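Local atomic coordinates of O-ureido-L-serine synthase (Streptomyces lavendulae, PDB entry 3X44), a protein that catalyses the pyridoxal phosphate-dependent addition of hydroxyurea to O-acetyl-L-serine, giving O-ureido-L-serine for biosynthesis of the antibiotic D-cycloserine. Residues S49-A54 with I76-V81; Y87-V92 with K103-Y108. The protein carries 1 engineered substitution. All coordinates share one frame; numbering follows the deposited sequence.

Contact 1: S49-A54 with I76-V81; sequences SVVLDA and IALAMV
Helices 43-56 and 73-85, which begin at the cofactor-attachment position and at the cofactor-binding Asn73 of this type II pyridoxal phosphate enzyme, pack against each other here through Val51 on one and Leu78 and Val81 on the other. The backbones stay well apart, with Val51 CA and Val81 CA 8.0 Å from each other, and aliphatic branches bridge the interval. Val51 is the single side chain from 49-54 that makes the contact. Its CG2 methyl meets Val81 CG1 at 3.8 Å and Leu78 CD2 at 4.0 Å, the two partners reaching it from nearly perpendicular directions. Val81 gives one branch to the meeting: its CG1, held anti to its own backbone N (chi1 168°), lies against the fork of Val51, 3.9 Å from Val51 CG1 as well as close to CG2, and so touches both methyls. Leu78, one helical turn earlier, arrives differently. Its CB does not aim at the partner helix, and it is the CD2 methyl at the end of the chain that turns in. All three side chains are buried and no hydrogen bond crosses the interface, which buries a modest 120 Å², both sides summed, and depends on van der Waals fit alone. The side chain of the engineered Ala43, which replaces the cofactor-binding lysine, lies about 8 Å from that of Leu78. The helices also meet beside this contact, where Ala77 and Val81 touch Ala47 and Ala77 reaches Asp44. On other sides of helix 43-56, Val50 and Ala54 rest on Phe138 of strand 138-139, while Ser49 OG is hydrogen-bonded to Ala147 O at the start of helix 147-164; Met80, on helix 73-85, packs on Gly259 of a neighbouring subunit.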
loop_
_atom_site.group_PDB
_atom_site.type_symbol
_atom_site.label_atom_id
_atom_site.label_comp_id
_atom_site.label_asym_id
_atom_site.label_seq_id
_atom_site.Cartn_x
_atom_site.Cartn_y
_atom_site.Cartn_z
ATOM N N SER A 49 3.325 20.551 -4.114
ATOM C CA SER A 49 2.427 21.391 -3.349
ATOM C C SER A 49 2.332 22.819 -3.850
ATOM O O SER A 49 1.235 23.334 -4.047
ATOM C CB SER A 49 2.837 21.410 -1.881
ATOM O OG SER A 49 1.853 22.088 -1.121
ATOM N N VAL A 50 3.481 23.457 -4.045
ATOM C CA VAL A 50 3.516 24.835 -4.508
ATOM C C VAL A 50 2.879 24.979 -5.889
ATOM O O VAL A 50 2.129 25.925 -6.144
ATOM C CB VAL A 50 4.969 25.365 -4.555
ATOM C CG1 VAL A 50 4.993 26.754 -5.169
ATOM C CG2 VAL A 50 5.562 25.392 -3.138
ATOM N N VAL A 51 3.174 24.031 -6.770
ATOM C CA VAL A 51 2.635 24.039 -8.126
ATOM C C VAL A 51 1.117 23.829 -8.131
ATOM O O VAL A 51 0.382 24.562 -8.798
ATOM C CB VAL A 51 3.316 22.944 -8.983
ATOM C CG1 VAL A 51 2.515 22.676 -10.247
ATOM C CG2 VAL A 51 4.720 23.383 -9.332
ATOM N N LEU A 52 0.648 22.833 -7.386
ATOM C CA LEU A 52 -0.786 22.554 -7.304
ATOM C C LEU A 52 -1.528 23.756 -6.715
ATOM O O LEU A 52 -2.584 24.151 -7.204
ATOM C CB LEU A 52 -1.042 21.323 -6.430
ATOM C CG LEU A 52 -0.590 19.960 -6.967
ATOM C CD1 LEU A 52 -0.989 18.885 -5.975
ATOM C CD2 LEU A 52 -1.205 19.686 -8.333
ATOM N N ASP A 53 -0.959 24.334 -5.661
ATOM C CA ASP A 53 -1.547 25.492 -4.996
ATOM C C ASP A 53 -1.639 26.667 -5.967
ATOM O O ASP A 53 -2.663 27.350 -6.044
ATOM C CB ASP A 53 -0.683 25.884 -3.793
ATOM C CG ASP A 53 -1.116 27.201 -3.165
ATOM O OD1 ASP A 53 -2.115 27.199 -2.425
ATOM O OD2 ASP A 53 -0.450 28.228 -3.411
ATOM N N ALA A 54 -0.553 26.894 -6.701
ATOM C CA ALA A 54 -0.487 27.980 -7.671
ATOM C C ALA A 54 -1.528 27.779 -8.763
ATOM O O ALA A 54 -2.158 28.741 -9.211
ATOM C CB ALA A 54 0.908 28.057 -8.284
ATOM N N ILE A 76 15.690 20.344 -8.524
ATOM C CA ILE A 76 15.506 19.058 -9.182
ATOM C C ILE A 76 14.020 18.686 -9.234
ATOM O O ILE A 76 13.497 18.311 -10.284
ATOM C CB ILE A 76 16.286 17.942 -8.441
ATOM C CG1 ILE A 76 17.785 18.135 -8.651
ATOM C CG2 ILE A 76 15.878 16.575 -8.958
ATOM C CD1 ILE A 76 18.653 17.315 -7.703
ATOM N N ALA A 77 13.348 18.807 -8.094
ATOM C CA ALA A 77 11.933 18.480 -7.991
ATOM C C ALA A 77 11.045 19.393 -8.844
ATOM O O ALA A 77 10.203 18.915 -9.600
ATOM C CB ALA A 77 11.499 18.534 -6.530
ATOM N N LEU A 78 11.217 20.704 -8.718
ATOM C CA LEU A 78 10.404 21.622 -9.510
ATOM C C LEU A 78 10.620 21.315 -10.991
ATOM O O LEU A 78 9.682 21.350 -11.788
ATOM C CB LEU A 78 10.766 23.077 -9.194
ATOM C CG LEU A 78 9.992 23.616 -7.981
ATOM C CD1 LEU A 78 10.609 24.885 -7.440
ATOM C CD2 LEU A 78 8.550 23.852 -8.392
ATOM N N ALA A 79 11.856 20.981 -11.346
ATOM C CA ALA A 79 12.173 20.650 -12.729
ATOM C C ALA A 79 11.342 19.443 -13.133
ATOM O O ALA A 79 10.711 19.434 -14.192
ATOM C CB ALA A 79 13.656 20.338 -12.870
ATOM N N MET A 80 11.338 18.430 -12.269
ATOM C CA MET A 80 10.584 17.202 -12.510
ATOM C C MET A 80 9.077 17.444 -12.627
ATOM O O MET A 80 8.422 16.893 -13.515
ATOM C CB MET A 80 10.853 16.201 -11.390
ATOM C CG MET A 80 10.283 14.822 -11.649
ATOM S SD MET A 80 10.155 13.841 -10.162
ATOM C CE MET A 80 9.295 14.940 -9.033
ATOM N N VAL A 81 8.526 18.247 -11.721
ATOM C CA VAL A 81 7.101 18.554 -11.759
ATOM C C VAL A 81 6.800 19.344 -13.037
ATOM O O VAL A 81 5.810 19.091 -13.725
ATOM C CB VAL A 81 6.668 19.396 -10.532
ATOM C CG1 VAL A 81 5.270 19.949 -10.748
ATOM C CG2 VAL A 81 6.713 18.545 -9.263
#

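Contact 2: Y87-V92 with K103-Y108; sequences YRFVAV and KLIRAY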
loop_
_atom_site.group_PDB
_atom_site.type_symbol
_atom_site.label_atom_id
_atom_site.label_comp_id
_atom_site.label_asym_id
_atom_site.label_seq_id
_atom_site.Cartn_x
_atom_site.Cartn_y
_atom_site.Cartn_z
ATOM N N TYR A 87 5.413 22.690 -17.724
ATOM C CA TYR A 87 5.899 24.008 -17.339
ATOM C C TYR A 87 7.375 24.164 -17.695
ATOM O O TYR A 87 8.048 23.198 -18.073
ATOM C CB TYR A 87 5.729 24.230 -15.832
ATOM C CG TYR A 87 4.291 24.299 -15.376
ATOM C CD1 TYR A 87 3.437 25.292 -15.855
ATOM C CD2 TYR A 87 3.778 23.355 -14.485
ATOM C CE1 TYR A 87 2.101 25.342 -15.456
ATOM C CE2 TYR A 87 2.447 23.400 -14.084
ATOM C CZ TYR A 87 1.615 24.393 -14.575
ATOM O OH TYR A 87 0.295 24.440 -14.189
ATOM N N ARG A 88 7.861 25.397 -17.591
ATOM C CA ARG A 88 9.258 25.708 -17.843
ATOM C C ARG A 88 9.807 26.040 -16.461
ATOM O O ARG A 88 9.102 26.637 -15.647
ATOM C CB ARG A 88 9.384 26.920 -18.776
ATOM C CG ARG A 88 9.194 26.592 -20.255
ATOM C CD ARG A 88 8.443 27.704 -20.992
ATOM N NE ARG A 88 8.373 27.466 -22.434
ATOM C CZ ARG A 88 7.682 28.217 -23.289
ATOM N NH1 ARG A 88 6.993 29.265 -22.855
ATOM N NH2 ARG A 88 7.685 27.926 -24.583
ATOM N N PHE A 89 11.044 25.644 -16.188
ATOM C CA PHE A 89 11.651 25.904 -14.890
ATOM C C PHE A 89 13.069 26.472 -15.003
ATOM O O PHE A 89 13.857 26.054 -15.856
ATOM C CB PHE A 89 11.679 24.618 -14.046
ATOM C CG PHE A 89 12.328 24.798 -12.700
ATOM C CD1 PHE A 89 11.779 25.670 -11.762
ATOM C CD2 PHE A 89 13.519 24.147 -12.393
ATOM C CE1 PHE A 89 12.404 25.900 -10.539
ATOM C CE2 PHE A 89 14.158 24.365 -11.174
ATOM C CZ PHE A 89 13.600 25.246 -10.244
ATOM N N VAL A 90 13.381 27.424 -14.129
ATOM C CA VAL A 90 14.691 28.065 -14.096
ATOM C C VAL A 90 15.206 28.025 -12.666
ATOM O O VAL A 90 14.606 28.625 -11.776
ATOM C CB VAL A 90 14.617 29.555 -14.502
ATOM C CG1 VAL A 90 16.024 30.140 -14.568
ATOM C CG2 VAL A 90 13.901 29.709 -15.823
ATOM N N ALA A 91 16.317 27.329 -12.448
ATOM C CA ALA A 91 16.892 27.223 -11.113
ATOM C C ALA A 91 17.979 28.270 -10.880
ATOM O O ALA A 91 18.795 28.533 -11.759
ATOM C CB ALA A 91 17.467 25.830 -10.904
ATOM N N VAL A 92 17.960 28.869 -9.693
ATOM C CA VAL A 92 18.945 29.866 -9.285
ATOM C C VAL A 92 19.686 29.154 -8.163
ATOM O O VAL A 92 19.159 29.016 -7.067
ATOM C CB VAL A 92 18.271 31.132 -8.723
ATOM C CG1 VAL A 92 19.305 32.004 -8.026
ATOM C CG2 VAL A 92 17.597 31.903 -9.849
ATOM N N LYS A 103 23.316 18.796 -13.057
ATOM C CA LYS A 103 22.991 17.843 -14.100
ATOM C C LYS A 103 21.571 17.322 -13.995
ATOM O O LYS A 103 20.899 17.124 -15.012
ATOM C CB LYS A 103 23.979 16.674 -14.069
ATOM C CG LYS A 103 25.319 16.997 -14.711
ATOM C CD LYS A 103 26.250 15.797 -14.692
ATOM C CE LYS A 103 27.588 16.128 -15.333
ATOM N NZ LYS A 103 27.988 15.079 -16.302
ATOM N N LEU A 104 21.105 17.106 -12.771
ATOM C CA LEU A 104 19.756 16.595 -12.575
ATOM C C LEU A 104 18.732 17.627 -13.023
ATOM O O LEU A 104 17.753 17.295 -13.696
ATOM C CB LEU A 104 19.542 16.216 -11.108
ATOM C CG LEU A 104 20.022 14.803 -10.745
ATOM C CD1 LEU A 104 19.496 14.409 -9.371
ATOM C CD2 LEU A 104 19.535 13.815 -11.788
ATOM N N ILE A 105 18.965 18.880 -12.660
ATOM C CA ILE A 105 18.060 19.945 -13.057
ATOM C C ILE A 105 18.009 19.969 -14.586
ATOM O O ILE A 105 16.934 20.044 -15.186
ATOM C CB ILE A 105 18.538 21.309 -12.508
ATOM C CG1 ILE A 105 18.378 21.323 -10.982
ATOM C CG2 ILE A 105 17.719 22.443 -13.138
ATOM C CD1 ILE A 105 19.112 22.439 -10.262
ATOM N N ARG A 106 19.178 19.873 -15.211
ATOM C CA ARG A 106 19.271 19.877 -16.663
ATOM C C ARG A 106 18.525 18.698 -17.278
ATOM O O ARG A 106 17.837 18.850 -18.285
ATOM C CB ARG A 106 20.738 19.826 -17.102
ATOM C CG ARG A 106 21.514 21.087 -16.794
ATOM C CD ARG A 106 21.190 22.170 -17.802
ATOM N NE ARG A 106 22.178 23.240 -17.776
ATOM C CZ ARG A 106 21.980 24.450 -18.285
ATOM N NH1 ARG A 106 20.823 24.748 -18.862
ATOM N NH2 ARG A 106 22.939 25.364 -18.217
ATOM N N ALA A 107 18.660 17.526 -16.662
ATOM C CA ALA A 107 18.012 16.320 -17.158
ATOM C C ALA A 107 16.501 16.488 -17.304
ATOM O O ALA A 107 15.912 16.055 -18.297
ATOM C CB ALA A 107 18.323 15.144 -16.237
ATOM N N TYR A 108 15.873 17.114 -16.315
ATOM C CA TYR A 108 14.430 17.320 -16.362
ATOM C C TYR A 108 14.047 18.479 -17.283
ATOM O O TYR A 108 12.865 18.796 -17.438
ATOM C CB TYR A 108 13.885 17.570 -14.949
ATOM C CG TYR A 108 13.895 16.329 -14.083
ATOM C CD1 TYR A 108 13.128 15.210 -14.426
ATOM C CD2 TYR A 108 14.679 16.269 -12.927
ATOM C CE1 TYR A 108 13.144 14.057 -13.631
ATOM C CE2 TYR A 108 14.696 15.120 -12.133
ATOM C CZ TYR A 108 13.929 14.024 -12.490
ATOM O OH TYR A 108 13.947 12.898 -11.703
#
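Ile105 of helix 99-107 packs on Ala91 and Phe89 of strand 88-94, an apolar contact inside a beta-alpha-beta unit that strand 111-115 completes. Among the aliphatic contacts, Ala91 CB meets both methyls of the isoleucine, 3.8 Å from Ile105 CD1 and 4.1 Å from Ile105 CG2. The small alanine is consistent with the close approach of the helix, Ala91 CA being 7.6 Å from Ile105 CA. The branching of Ile105 spreads these two methyls over the strand: with chi1 (to CG1) at -69°, CG1 lies beside the backbone N and CG2 anti to it, and the extended CG1 arm carries CD1 outward. The aromatic contact is looser. Ile105 CG2 lies at the edge of the Phe89 ring, near its plane, with CE2 4.5 Å away, while Ala91 N lies over one face of the same ring, offset toward its rim. Polar interactions lie to the outside, on the helix: Arg106 NH2 forms a salt bridge with Asp311 OD1 of a neighbouring subunit, and Lys103 NZ donates to Leu298 O of that subunit. With no hydrogen bond or charge across it, the contact is a buried hydrocarbon seam whose fit comes from shape, while the polar side of the helix is engaged in the tetramer.

In the fold
The two contacts follow one another along the chain, contact 1 closing before contact 2 opens, and their centres lie about 12 Å apart. Helix 73-85 joins them: it packs on helix 43-56 in contact 1 and runs directly on to strand 88-94, which carries contact 2. They also touch, Leu78 CB lying 3.5 Å from Phe89 CE1, and Ala79 CB the same distance from Tyr108 CB. Together they form part of an apolar layer against the parallel four-stranded sheet that includes strands 65-70, 88-94 and 111-115. This layer lies near the active site, the side chains of Leu78 and Ile105 each being about 8 Å from the bound cofactor-product adduct.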